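Local coordinates for putative modification methylase (Thermus thermophilus, PDB 2ZIG), which probably transfers a methyl group from S-adenosyl-L-methionine to the N4 amino group of cytosine in DNA, at residues 47-52 against 74-79; 78-83 against 121-126; 190-195 against 199-204. All coordinates share one frame; numbering follows the deposited sequence.

Interaction 1: 47-52 against 74-79; sequences SPPYWT and DELDRV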
loop_
_atom_site.group_PDB
_atom_site.type_symbol
_atom_site.label_atom_id
_atom_site.label_comp_id
_atom_site.label_asym_id
_atom_site.label_seq_id
_atom_site.Cartn_x
_atom_site.Cartn_y
_atom_site.Cartn_z
ATOM N N SER B 47 15.387 1.807 -3.992
ATOM C CA SER B 47 14.870 1.003 -2.905
ATOM C C SER B 47 15.562 1.504 -1.639
ATOM O O SER B 47 16.792 1.622 -1.598
ATOM C CB SER B 47 15.208 -0.468 -3.141
ATOM O OG SER B 47 14.605 -1.289 -2.160
ATOM N N PRO B 48 14.784 1.823 -0.596
ATOM C CA PRO B 48 15.391 2.306 0.648
ATOM C C PRO B 48 16.339 1.253 1.212
ATOM O O PRO B 48 16.029 0.068 1.218
ATOM C CB PRO B 48 14.186 2.577 1.544
ATOM C CG PRO B 48 13.149 1.610 1.030
ATOM C CD PRO B 48 13.324 1.682 -0.463
ATOM N N PRO B 49 17.520 1.679 1.678
ATOM C CA PRO B 49 18.512 0.756 2.239
ATOM C C PRO B 49 18.067 0.265 3.601
ATOM O O PRO B 49 18.635 0.666 4.614
ATOM C CB PRO B 49 19.758 1.624 2.334
ATOM C CG PRO B 49 19.177 2.949 2.735
ATOM C CD PRO B 49 17.970 3.077 1.816
ATOM N N TYR B 50 17.064 -0.602 3.645
ATOM C CA TYR B 50 16.599 -1.060 4.943
ATOM C C TYR B 50 17.615 -1.878 5.719
ATOM O O TYR B 50 17.657 -1.804 6.946
ATOM C CB TYR B 50 15.303 -1.864 4.841
ATOM C CG TYR B 50 14.708 -2.087 6.214
ATOM C CD1 TYR B 50 14.108 -1.035 6.908
ATOM C CD2 TYR B 50 14.827 -3.319 6.859
ATOM C CE1 TYR B 50 13.644 -1.200 8.209
ATOM C CE2 TYR B 50 14.367 -3.496 8.164
ATOM C CZ TYR B 50 13.776 -2.432 8.833
ATOM O OH TYR B 50 13.311 -2.599 10.119
ATOM N N TRP B 51 18.429 -2.660 5.020
ATOM C CA TRP B 51 19.429 -3.469 5.706
ATOM C C TRP B 51 20.300 -2.569 6.590
ATOM O O TRP B 51 21.028 -3.046 7.462
ATOM C CB TRP B 51 20.301 -4.218 4.694
ATOM C CG TRP B 51 21.110 -3.324 3.822
ATOM C CD1 TRP B 51 20.667 -2.589 2.762
ATOM C CD2 TRP B 51 22.506 -3.038 3.957
ATOM N NE1 TRP B 51 21.702 -1.860 2.227
ATOM C CE2 TRP B 51 22.842 -2.115 2.942
ATOM C CE3 TRP B 51 23.506 -3.471 4.841
ATOM C CZ2 TRP B 51 24.142 -1.614 2.783
ATOM C CZ3 TRP B 51 24.801 -2.971 4.683
ATOM C CH2 TRP B 51 25.104 -2.050 3.661
ATOM N N THR B 52 20.207 -1.264 6.351
ATOM C CA THR B 52 20.956 -0.264 7.108
ATOM C C THR B 52 20.249 0.085 8.415
ATOM O O THR B 52 20.015 -0.781 9.257
ATOM C CB THR B 52 21.138 1.026 6.271
ATOM O OG1 THR B 52 22.197 0.833 5.324
ATOM C CG2 THR B 52 21.451 2.217 7.163
ATOM N N ASP B 74 12.933 9.388 9.108
ATOM C CA ASP B 74 13.408 10.765 9.073
ATOM C C ASP B 74 14.642 10.891 8.191
ATOM O O ASP B 74 14.832 11.904 7.519
ATOM C CB ASP B 74 13.712 11.248 10.498
ATOM C CG ASP B 74 12.448 11.551 11.293
ATOM O OD1 ASP B 74 12.522 11.593 12.540
ATOM O OD2 ASP B 74 11.381 11.760 10.671
ATOM N N GLU B 75 15.481 9.860 8.187
ATOM C CA GLU B 75 16.680 9.886 7.356
ATOM C C GLU B 75 16.255 9.888 5.892
ATOM O O GLU B 75 16.752 10.682 5.087
ATOM C CB GLU B 75 17.552 8.663 7.633
ATOM C CG GLU B 75 18.131 8.612 9.033
ATOM C CD GLU B 75 18.915 7.334 9.287
ATOM O OE1 GLU B 75 19.806 7.012 8.467
ATOM O OE2 GLU B 75 18.646 6.654 10.305
ATOM N N LEU B 76 15.327 8.997 5.556
ATOM C CA LEU B 76 14.825 8.897 4.196
ATOM C C LEU B 76 14.218 10.222 3.750
ATOM O O LEU B 76 14.414 10.649 2.614
ATOM C CB LEU B 76 13.756 7.802 4.092
ATOM C CG LEU B 76 14.109 6.370 4.503
ATOM C CD1 LEU B 76 12.893 5.488 4.251
ATOM C CD2 LEU B 76 15.303 5.854 3.711
ATOM N N ASP B 77 13.475 10.871 4.643
ATOM C CA ASP B 77 12.843 12.143 4.312
ATOM C C ASP B 77 13.826 13.217 3.841
ATOM O O ASP B 77 13.511 14.011 2.951
ATOM C CB ASP B 77 12.039 12.660 5.508
ATOM C CG ASP B 77 10.657 12.037 5.596
ATOM O OD1 ASP B 77 10.397 11.054 4.866
ATOM O OD2 ASP B 77 9.828 12.525 6.392
ATOM N N ARG B 78 15.017 13.245 4.426
ATOM C CA ARG B 78 16.008 14.233 4.024
ATOM C C ARG B 78 16.482 13.952 2.601
ATOM O O ARG B 78 16.920 14.859 1.883
ATOM C CB ARG B 78 17.188 14.223 4.988
ATOM C CG ARG B 78 16.885 14.854 6.341
ATOM C CD ARG B 78 18.149 14.916 7.188
ATOM N NE ARG B 78 18.731 13.588 7.354
ATOM C CZ ARG B 78 19.905 13.345 7.928
ATOM N NH1 ARG B 78 20.637 14.349 8.398
ATOM N NH2 ARG B 78 20.350 12.096 8.025
ATOM N N VAL B 79 16.390 12.687 2.200
ATOM C CA VAL B 79 16.776 12.286 0.853
ATOM C C VAL B 79 15.645 12.648 -0.112
ATOM O O VAL B 79 15.885 13.215 -1.179
ATOM C CB VAL B 79 17.034 10.770 0.781
ATOM C CG1 VAL B 79 17.338 10.355 -0.652
ATOM C CG2 VAL B 79 18.188 10.403 1.703
#

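Interaction 2: 78-83 against 121-126; sequences RVWREV and VRCRKL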
loop_
_atom_site.group_PDB
_atom_site.type_symbol
_atom_site.label_atom_id
_atom_site.label_comp_id
_atom_site.label_asym_id
_atom_site.label_seq_id
_atom_site.Cartn_x
_atom_site.Cartn_y
_atom_site.Cartn_z
ATOM N N ARG B 78 15.017 13.245 4.426
ATOM C CA ARG B 78 16.008 14.233 4.024
ATOM C C ARG B 78 16.482 13.952 2.601
ATOM O O ARG B 78 16.920 14.859 1.883
ATOM C CB ARG B 78 17.188 14.223 4.988
ATOM C CG ARG B 78 16.885 14.854 6.341
ATOM C CD ARG B 78 18.149 14.916 7.188
ATOM N NE ARG B 78 18.731 13.588 7.354
ATOM C CZ ARG B 78 19.905 13.345 7.928
ATOM N NH1 ARG B 78 20.637 14.349 8.398
ATOM N NH2 ARG B 78 20.350 12.096 8.025
ATOM N N VAL B 79 16.390 12.687 2.200
ATOM C CA VAL B 79 16.776 12.286 0.853
ATOM C C VAL B 79 15.645 12.648 -0.112
ATOM O O VAL B 79 15.885 13.215 -1.179
ATOM C CB VAL B 79 17.034 10.770 0.781
ATOM C CG1 VAL B 79 17.338 10.355 -0.652
ATOM C CG2 VAL B 79 18.188 10.403 1.703
ATOM N N TRP B 80 14.411 12.331 0.273
ATOM C CA TRP B 80 13.250 12.628 -0.566
ATOM C C TRP B 80 13.168 14.145 -0.805
ATOM O O TRP B 80 12.727 14.593 -1.871
ATOM C CB TRP B 80 11.949 12.134 0.099
ATOM C CG TRP B 80 11.927 10.678 0.543
ATOM C CD1 TRP B 80 11.278 10.177 1.636
ATOM C CD2 TRP B 80 12.559 9.551 -0.094
ATOM N NE1 TRP B 80 11.470 8.820 1.725
ATOM C CE2 TRP B 80 12.250 8.409 0.677
ATOM C CE3 TRP B 80 13.357 9.398 -1.238
ATOM C CZ2 TRP B 80 12.712 7.126 0.341
ATOM C CZ3 TRP B 80 13.816 8.126 -1.571
ATOM C CH2 TRP B 80 13.490 7.005 -0.782
ATOM N N ARG B 81 13.591 14.933 0.186
ATOM C CA ARG B 81 13.571 16.400 0.063
ATOM C C ARG B 81 14.469 16.860 -1.071
ATOM O O ARG B 81 14.074 17.693 -1.878
ATOM C CB ARG B 81 14.034 17.082 1.350
ATOM C CG ARG B 81 12.964 17.233 2.404
ATOM C CD ARG B 81 13.304 18.364 3.370
ATOM N NE ARG B 81 12.325 18.452 4.449
ATOM C CZ ARG B 81 12.158 17.520 5.383
ATOM N NH1 ARG B 81 12.913 16.427 5.374
ATOM N NH2 ARG B 81 11.224 17.673 6.315
ATOM N N GLU B 82 15.686 16.333 -1.119
ATOM C CA GLU B 82 16.611 16.692 -2.186
ATOM C C GLU B 82 16.077 16.189 -3.524
ATOM O O GLU B 82 16.170 16.885 -4.536
ATOM C CB GLU B 82 18.001 16.094 -1.934
ATOM C CG GLU B 82 18.798 16.796 -0.846
ATOM C CD GLU B 82 18.855 18.297 -1.055
ATOM O OE1 GLU B 82 19.207 18.736 -2.166
ATOM O OE2 GLU B 82 18.544 19.041 -0.105
ATOM N N VAL B 83 15.527 14.976 -3.528
ATOM C CA VAL B 83 14.976 14.412 -4.754
ATOM C C VAL B 83 13.906 15.349 -5.302
ATOM O O VAL B 83 13.866 15.626 -6.496
ATOM C CB VAL B 83 14.332 13.020 -4.514
ATOM C CG1 VAL B 83 13.469 12.621 -5.732
ATOM C CG2 VAL B 83 15.424 11.981 -4.277
ATOM N N VAL B 121 2.916 8.509 3.017
ATOM C CA VAL B 121 2.417 9.607 3.829
ATOM C C VAL B 121 3.442 10.738 3.944
ATOM O O VAL B 121 3.157 11.886 3.611
ATOM C CB VAL B 121 2.029 9.087 5.230
ATOM C CG1 VAL B 121 1.680 10.245 6.156
ATOM C CG2 VAL B 121 0.843 8.136 5.100
ATOM N N ARG B 122 4.645 10.407 4.393
ATOM C CA ARG B 122 5.685 11.410 4.552
ATOM C C ARG B 122 6.028 12.148 3.258
ATOM O O ARG B 122 6.421 13.314 3.298
ATOM C CB ARG B 122 6.928 10.763 5.154
ATOM C CG ARG B 122 6.741 10.363 6.607
ATOM C CD ARG B 122 7.846 9.443 7.072
ATOM N NE ARG B 122 7.825 9.231 8.519
ATOM C CZ ARG B 122 8.489 9.979 9.395
ATOM N NH1 ARG B 122 9.236 10.994 8.977
ATOM N NH2 ARG B 122 8.416 9.708 10.692
ATOM N N CYS B 123 5.876 11.487 2.113
ATOM C CA CYS B 123 6.179 12.127 0.841
ATOM C C CYS B 123 5.190 13.247 0.542
ATOM O O CYS B 123 5.543 14.231 -0.100
ATOM C CB CYS B 123 6.187 11.109 -0.306
ATOM S SG CYS B 123 7.760 10.201 -0.489
ATOM N N ARG B 124 3.955 13.104 1.008
ATOM C CA ARG B 124 2.960 14.144 0.792
ATOM C C ARG B 124 3.400 15.396 1.544
ATOM O O ARG B 124 3.371 16.499 1.001
ATOM C CB ARG B 124 1.601 13.707 1.315
ATOM C CG ARG B 124 0.528 14.777 1.188
ATOM C CD ARG B 124 -0.610 14.481 2.136
ATOM N NE ARG B 124 -0.991 13.083 2.008
ATOM C CZ ARG B 124 -1.445 12.330 3.001
ATOM N NH1 ARG B 124 -1.591 12.827 4.223
ATOM N NH2 ARG B 124 -1.727 11.063 2.767
ATOM N N LYS B 125 3.819 15.210 2.793
ATOM C CA LYS B 125 4.272 16.318 3.631
ATOM C C LYS B 125 5.398 17.066 2.939
ATOM O O LYS B 125 5.663 18.225 3.251
ATOM C CB LYS B 125 4.788 15.808 4.980
ATOM C CG LYS B 125 3.953 14.712 5.618
ATOM C CD LYS B 125 2.574 15.194 6.004
ATOM C CE LYS B 125 1.819 14.109 6.760
ATOM N NZ LYS B 125 2.583 13.650 7.961
ATOM N N LEU B 126 6.071 16.396 2.005
ATOM C CA LEU B 126 7.171 17.018 1.288
ATOM C C LEU B 126 6.737 17.726 0.007
ATOM O O LEU B 126 7.551 18.377 -0.643
ATOM C CB LEU B 126 8.252 15.983 0.973
ATOM C CG LEU B 126 8.794 15.212 2.179
ATOM C CD1 LEU B 126 10.008 14.403 1.756
ATOM C CD2 LEU B 126 9.174 16.183 3.299
#

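Interaction 3: 190-195 against 199-204; sequences SRLPKE and RFFRQI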
loop_
_atom_site.group_PDB
_atom_site.type_symbol
_atom_site.label_atom_id
_atom_site.label_comp_id
_atom_site.label_asym_id
_atom_site.label_seq_id
_atom_site.Cartn_x
_atom_site.Cartn_y
_atom_site.Cartn_z
ATOM N N SER B 190 11.165 6.714 -27.584
ATOM C CA SER B 190 10.703 6.239 -26.289
ATOM C C SER B 190 9.305 5.660 -26.336
ATOM O O SER B 190 8.842 5.076 -25.358
ATOM C CB SER B 190 10.734 7.383 -25.278
ATOM O OG SER B 190 11.990 8.032 -25.296
ATOM N N ARG B 191 8.621 5.840 -27.459
ATOM C CA ARG B 191 7.273 5.322 -27.598
ATOM C C ARG B 191 7.330 3.818 -27.377
ATOM O O ARG B 191 8.216 3.137 -27.891
ATOM C CB ARG B 191 6.717 5.639 -28.993
ATOM C CG ARG B 191 5.315 5.099 -29.245
ATOM C CD ARG B 191 4.777 5.546 -30.593
ATOM N NE ARG B 191 4.669 7.001 -30.680
ATOM C CZ ARG B 191 5.326 7.756 -31.559
ATOM N NH1 ARG B 191 6.149 7.199 -32.439
ATOM N NH2 ARG B 191 5.156 9.071 -31.559
ATOM N N LEU B 192 6.383 3.303 -26.606
ATOM C CA LEU B 192 6.348 1.880 -26.323
ATOM C C LEU B 192 5.452 1.133 -27.294
ATOM O O LEU B 192 4.372 1.618 -27.651
ATOM C CB LEU B 192 5.844 1.640 -24.901
ATOM C CG LEU B 192 6.838 1.914 -23.772
ATOM C CD1 LEU B 192 6.116 2.013 -22.456
ATOM C CD2 LEU B 192 7.866 0.806 -23.730
ATOM N N PRO B 193 5.892 -0.055 -27.742
ATOM C CA PRO B 193 5.083 -0.848 -28.670
ATOM C C PRO B 193 3.813 -1.188 -27.894
ATOM O O PRO B 193 3.841 -1.291 -26.661
ATOM C CB PRO B 193 5.942 -2.088 -28.913
ATOM C CG PRO B 193 7.334 -1.608 -28.649
ATOM C CD PRO B 193 7.156 -0.739 -27.434
ATOM N N LYS B 194 2.707 -1.353 -28.601
ATOM C CA LYS B 194 1.439 -1.654 -27.955
ATOM C C LYS B 194 1.544 -2.813 -26.958
ATOM O O LYS B 194 1.055 -2.720 -25.833
ATOM C CB LYS B 194 0.388 -1.970 -29.022
ATOM C CG LYS B 194 -1.017 -2.193 -28.487
ATOM C CD LYS B 194 -2.007 -2.527 -29.612
ATOM C CE LYS B 194 -2.170 -1.364 -30.596
ATOM N NZ LYS B 194 -0.906 -1.015 -31.326
ATOM N N GLU B 195 2.198 -3.897 -27.362
ATOM C CA GLU B 195 2.327 -5.056 -26.489
ATOM C C GLU B 195 2.948 -4.736 -25.133
ATOM O O GLU B 195 2.410 -5.119 -24.092
ATOM C CB GLU B 195 3.141 -6.160 -27.168
ATOM C CG GLU B 195 3.223 -7.436 -26.333
ATOM C CD GLU B 195 4.057 -8.528 -26.981
ATOM O OE1 GLU B 195 5.286 -8.334 -27.132
ATOM O OE2 GLU B 195 3.484 -9.584 -27.336
ATOM N N ARG B 199 1.307 -4.427 -21.159
ATOM C CA ARG B 199 1.906 -5.287 -20.153
ATOM C C ARG B 199 2.481 -4.460 -18.997
ATOM O O ARG B 199 2.333 -4.835 -17.836
ATOM C CB ARG B 199 3.021 -6.126 -20.760
ATOM C CG ARG B 199 3.643 -7.116 -19.788
ATOM C CD ARG B 199 4.844 -7.784 -20.430
ATOM N NE ARG B 199 4.535 -8.183 -21.798
ATOM C CZ ARG B 199 5.415 -8.156 -22.791
ATOM N NH1 ARG B 199 6.657 -7.747 -22.555
ATOM N NH2 ARG B 199 5.056 -8.524 -24.018
ATOM N N PHE B 200 3.120 -3.335 -19.316
ATOM C CA PHE B 200 3.735 -2.484 -18.295
ATOM C C PHE B 200 2.764 -1.607 -17.506
ATOM O O PHE B 200 2.814 -1.562 -16.271
ATOM C CB PHE B 200 4.779 -1.553 -18.909
ATOM C CG PHE B 200 5.883 -2.251 -19.631
ATOM C CD1 PHE B 200 6.087 -3.619 -19.488
ATOM C CD2 PHE B 200 6.760 -1.520 -20.428
ATOM C CE1 PHE B 200 7.144 -4.246 -20.123
ATOM C CE2 PHE B 200 7.821 -2.139 -21.066
ATOM C CZ PHE B 200 8.017 -3.502 -20.915
ATOM N N PHE B 201 1.904 -0.889 -18.220
ATOM C CA PHE B 201 0.963 0.000 -17.560
ATOM C C PHE B 201 -0.281 -0.686 -17.001
ATOM O O PHE B 201 -1.380 -0.561 -17.539
ATOM C CB PHE B 201 0.560 1.144 -18.495
ATOM C CG PHE B 201 1.659 2.143 -18.731
ATOM C CD1 PHE B 201 2.602 1.940 -19.732
ATOM C CD2 PHE B 201 1.793 3.258 -17.899
ATOM C CE1 PHE B 201 3.673 2.833 -19.901
ATOM C CE2 PHE B 201 2.858 4.153 -18.058
ATOM C CZ PHE B 201 3.795 3.939 -19.055
ATOM N N ARG B 202 -0.081 -1.423 -15.919
ATOM C CA ARG B 202 -1.156 -2.113 -15.222
ATOM C C ARG B 202 -0.761 -2.007 -13.758
ATOM O O ARG B 202 0.399 -1.728 -13.457
ATOM C CB ARG B 202 -1.256 -3.569 -15.668
ATOM C CG ARG B 202 0.016 -4.365 -15.513
ATOM C CD ARG B 202 -0.259 -5.819 -15.849
ATOM N NE ARG B 202 -0.643 -5.998 -17.242
ATOM C CZ ARG B 202 -1.645 -6.775 -17.648
ATOM N NH1 ARG B 202 -1.918 -6.883 -18.946
ATOM N NH2 ARG B 202 -2.388 -7.422 -16.763
ATOM N N GLN B 203 -1.698 -2.218 -12.845
ATOM C CA GLN B 203 -1.376 -2.051 -11.441
ATOM C C GLN B 203 -0.688 -3.224 -10.750
ATOM O O GLN B 203 -0.159 -3.066 -9.655
ATOM C CB GLN B 203 -2.631 -1.617 -10.662
ATOM C CG GLN B 203 -2.353 -1.326 -9.194
ATOM C CD GLN B 203 -3.320 -0.328 -8.571
ATOM O OE1 GLN B 203 -4.528 -0.384 -8.791
ATOM N NE2 GLN B 203 -2.785 0.574 -7.770
ATOM N N ILE B 204 -0.676 -4.394 -11.377
ATOM C CA ILE B 204 -0.014 -5.543 -10.764
ATOM C C ILE B 204 0.947 -6.223 -11.741
ATOM O O ILE B 204 0.578 -6.541 -12.876
ATOM C CB ILE B 204 -1.055 -6.579 -10.254
ATOM C CG1 ILE B 204 -1.958 -5.919 -9.210
ATOM C CG2 ILE B 204 -0.353 -7.790 -9.622
ATOM C CD1 ILE B 204 -3.021 -6.845 -8.631
#

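Interaction 1: 47-52 against 74-79
Pro48 O accepts a short but weak backbone bond from Tyr50 N (2.7 Å), which closes an inverse gamma turn centred on Pro49; the two prolines beside it meet Leu76 of the neighbouring helix. No hydrogen bond joins the two segments, and the contact is made by carbon atoms alone. Pro48 CB faces the fork of the leucine, 4.1 Å from Leu76 CD2 and 4.2 Å from Leu76 CD1, so that both methyls share one proline carbon. CD2 also reaches the next ring, lying 4.3 Å from Pro49 CD, and thus serves both prolines. This reach depends on the leucine torsions: CG stands beside the backbone N (chi1 -57°) and the branch carries on with chi2 at -178°, pushing the methyl pair out from helix 66-86 toward the loop. The Ser-Pro-Pro-Tyr sequence at 47-50 is the signature of motif IV in amino-methyltransferases, placed directly after strand 41-46 of the Rossmann-like sheet; in relatives this loop lines the pocket for the target base. Consistent with that placement, the side chain of Pro49 lies about 7 Å from that of Glu264, seen to bind S-adenosyl-L-methionine. The prolines also have neighbours on other sides: Pro48 rests on Ile95 and Val97 of strand 91-97, and Pro49 on Phe243. The gamma turn runs straight into a type I beta turn from Pro49 to Thr52, with which it overlaps, and Tyr50, whose CB points away from Leu76, meets Phe72 of helix 66-86 edge-to-face.

Interaction 2: 78-83 against 121-126
Leu126 and Trp80 make the tight half of this contact, in which two helical elements of the Rossmann-like methyltransferase fold meet: helix 66-86, which connects strands 41-46 and 91-97 and carries Trp80, and helix 115-125, which leads from strand 91-97 on to 129-137 and is followed by Leu126 in the turn that leaves it. Leu126 CD1 presses against Trp80 CB at 3.4 Å, a close approach for two carbons, and the same methyl lies 3.9 Å from Arg81 N, so it is seated against the backbone of the opposing helix. One turn back, Cys123 brings its sulfur over a face of the indole. SG is 4.4 Å from the centroid of the Trp80 five-membered ring and only 23° off the ring normal, a sulfur-aromatic contact whose nearest ring atom is Trp80 CD1, at 4.1 Å from SG. The indole continues inward to Leu93 and Ile95 of strand 91-97, and Cys123 also touches Phe128, which places this half in the hydrophobic layer between helices and sheet. Toward solvent the chemistry changes. Arg81 is an exposed residue, and its chain, extended from CG to NE, crosses the Leu126 side chain at about a right angle instead of pairing with a charge of the other segment. On a separate flank of helix 115-125, Arg124 NH2 forms a salt bridge with Asp118 OD2 of the second subunit. The outer branch of Leu126 ends over the middle of the Arg81 guanidinium, with CD2 3.8 Å above the plane of that group and 3.9 Å from Arg81 CZ.

Interaction 3: 190-195 against 199-204
Leu192 sets its two methyls against two phenylalanines. CD1 comes in at the edge of the Phe201 ring, in its plane, at 3.6 Å from Phe201 CE1, and also touches Phe200 CD2 at 4.1 Å, while CD2 approaches Phe200 alone, at 4.0 Å from Phe200 CE2; the leucine crosses both aromatic side chains at about a right angle. The CG of Leu192 lies beside the backbone N (chi1 -76°), which turns the fork toward these rings. With an alanine in place of Leu192 both methyls are gone, and the edge of Phe201 and the ring of Phe200 would probably lose their common apolar neighbour, opening a gap between the incoming chain and the helix end. A second, polar pair lies on the exposed side. Glu195 and Arg199 run side by side in the same direction, and Glu195 OE1 forms a salt bridge with Arg199 NH2 at 3.1 Å, the carboxylate and guanidinium planes standing 52° apart. The glutamate reaches it with an extended chain, the arginine with a bend at chi3. Beneath this pair the backbone supplies the spacing: Arg199 N donates to Glu195 O (3.2 Å, 149° at the hydrogen). Next outward come the helix ends. Pro193 occupies the N-cap position, and at the other end an inverse gamma turn centred on Phe201, with a weak bond from Arg202 N to Phe200 O of 2.9 Å, swings the chain away. Phe200 and Phe201 both rest on Met231 of helix 222-232, and Phe201 also packs on Ala161 of the second subunit. The result is a short helix of about two turns, 194-200, tied by an i to i+4 ion pair and placed at the dimer interface.

Interactions 1 and 2 use successive turns of helix 66-86 and share Arg78 and Val79; their centres are 11 Å apart. Arg122 NH1 joins them directly, forming salt bridges to Asp74 OD2 (2.8 Å) and Asp77 OD2 (3.1 Å). Interaction 1 is buried and purely apolar, close to the cofactor site. Interaction 2 grades from a buried aromatic and sulfur core to an exposed arginine. Interaction 3 stands apart, its centre about 29 Å from that of interaction 1 and on the opposite side of the chain's centre; it alone adds a hydrogen bond and salt bridge between its own segments. Interactions 2 and 3 both border the second subunit.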